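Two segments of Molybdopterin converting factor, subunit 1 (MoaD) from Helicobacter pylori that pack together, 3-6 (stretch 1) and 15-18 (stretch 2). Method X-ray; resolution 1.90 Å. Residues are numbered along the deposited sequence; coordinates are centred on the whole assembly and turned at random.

Stretch 1 (3-6) VEVR
Stretch 2, residues 15-18: NFFI

Packing of residues 3-6 against 15-18 in one chain of MoaD. The two segments run nearly antiparallel, their end-to-end directions 159° apart, and together bury 421 Å². Residues 4-6 are extended (phi/psi -106/146, -119/122 and -115/149), whereas 15-18 form no regular strand: Asn15 (-60/144) and Phe16 (-137/-177) are stretched, but Phe17 turns at -120/-1. The register places Glu4 CA 4.4 Å from Phe17 CA and Arg6 CA 4.5 Å from Asn15 CA, around a single bridge in which Val5 CA and Phe16 CA lie 5.6 Å apart.

Backbone hydrogen bonds join this central pair in both directions. Val5 N donates to Phe16 O at 3.0 Å, almost linearly (171°); Phe16 N returns a more bent bond to Val5 O at 3.2 Å (145°). CA-H...O contacts supplement them: Glu4 CA to Phe16 O, 3.4 Å, and Asn15 CA to Val5 O, 3.2 Å. Val3 O lies 2.7 Å from Phe17 O; two carbonyl acceptors cannot bond to each other, although Val3 O also receives a CA-H...O contact from Phe17 CA at 3.5 Å.

An aliphatic carbon sits over one face of each aromatic ring, its weakly polarised C-H meeting the pi cloud. The CA-to-CB bond of Phe16 points away from stretch 1, but chi1 p (61°) and chi2 -95° bring the ring back over Val5 (chi1 t), whose CB sits 4.3 Å from the Phe16 ring centroid; Val5 CG2 meets Phe16 CE2 at 3.9 Å. Phe17 (chi1 -90°, chi2 -66°) likewise offers a face to Glu4 (chi1 t, chi2 t), with Glu4 CG 4.1 Å from the Phe17 centroid.

At the other end, the CA-to-CB bond of Asn15 (chi1 m, chi2 -14°) points toward stretch 1; Asn15 OD1 lies 3.2 Å from Arg6 CA and Asn15 ND2 3.4 Å from Arg6 CB, packing against carbon without hydrogen bonding. Arg6 (m, t, m, chi4 170°) has its CA-to-CB bond sideways, and its NE and NH2 hydrogen-bond elsewhere in the structure.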

# COMPACT_ATOMS: atom_id res chain seq x y z
N VAL D 3 27.08 -21.02 -28.83
CA VAL D 3 26.30 -20.52 -27.70
C VAL D 3 27.16 -19.97 -26.57
O VAL D 3 28.27 -20.47 -26.33
CB VAL D 3 25.39 -21.62 -27.11
CG1 VAL D 3 24.48 -22.17 -28.19
CG2 VAL D 3 26.23 -22.72 -26.52
N GLU D 4 26.66 -18.95 -25.88
CA GLU D 4 27.29 -18.54 -24.63
C GLU D 4 26.41 -18.97 -23.45
O GLU D 4 25.18 -19.02 -23.56
CB GLU D 4 27.50 -17.02 -24.59
CG GLU D 4 28.24 -16.54 -23.35
CD GLU D 4 28.42 -15.03 -23.31
OE1 GLU D 4 29.41 -14.56 -22.71
OE2 GLU D 4 27.56 -14.33 -23.88
N VAL D 5 27.05 -19.32 -22.34
CA VAL D 5 26.35 -19.73 -21.13
C VAL D 5 26.72 -18.76 -20.01
O VAL D 5 27.90 -18.59 -19.70
CB VAL D 5 26.77 -21.16 -20.69
CG1 VAL D 5 25.96 -21.60 -19.48
CG2 VAL D 5 26.60 -22.15 -21.85
N ARG D 6 25.72 -18.10 -19.42
CA ARG D 6 25.98 -17.16 -18.34
C ARG D 6 25.36 -17.66 -17.05
O ARG D 6 24.34 -18.34 -17.06
CB ARG D 6 25.45 -15.77 -18.69
CG ARG D 6 25.85 -15.27 -20.08
CD ARG D 6 25.35 -13.85 -20.33
NE ARG D 6 23.90 -13.74 -20.15
CZ ARG D 6 23.23 -12.59 -20.11
NH1 ARG D 6 23.87 -11.43 -20.23
NH2 ARG D 6 21.91 -12.59 -19.94
N ASN D 15 31.16 -17.26 -16.87
CA ASN D 15 30.49 -17.49 -18.14
C ASN D 15 31.50 -17.97 -19.18
O ASN D 15 32.66 -17.55 -19.17
CB ASN D 15 29.81 -16.21 -18.63
CG ASN D 15 28.87 -15.62 -17.59
OD1 ASN D 15 28.53 -16.28 -16.61
ND2 ASN D 15 28.44 -14.38 -17.80
N PHE D 16 31.06 -18.87 -20.06
CA PHE D 16 31.92 -19.37 -21.14
C PHE D 16 31.19 -19.45 -22.48
O PHE D 16 30.02 -19.07 -22.59
CB PHE D 16 32.55 -20.71 -20.77
CG PHE D 16 31.56 -21.82 -20.52
CD1 PHE D 16 31.14 -22.12 -19.23
CD2 PHE D 16 31.06 -22.58 -21.57
CE1 PHE D 16 30.23 -23.14 -18.99
CE2 PHE D 16 30.15 -23.61 -21.34
CZ PHE D 16 29.74 -23.88 -20.05
N PHE D 17 31.90 -19.96 -23.49
CA PHE D 17 31.40 -19.97 -24.87
C PHE D 17 31.23 -21.34 -25.54
O PHE D 17 30.83 -21.40 -26.70
CB PHE D 17 32.29 -19.10 -25.76
CG PHE D 17 31.85 -17.68 -25.85
CD1 PHE D 17 30.65 -17.35 -26.46
CD2 PHE D 17 32.63 -16.66 -25.32
CE1 PHE D 17 30.23 -16.04 -26.54
CE2 PHE D 17 32.22 -15.35 -25.40
CZ PHE D 17 31.01 -15.03 -26.01
N ILE D 18 31.56 -22.43 -24.86
CA ILE D 18 31.24 -23.75 -25.39
C ILE D 18 29.75 -23.87 -25.73
O ILE D 18 28.96 -24.36 -24.91
CB ILE D 18 31.60 -24.88 -24.41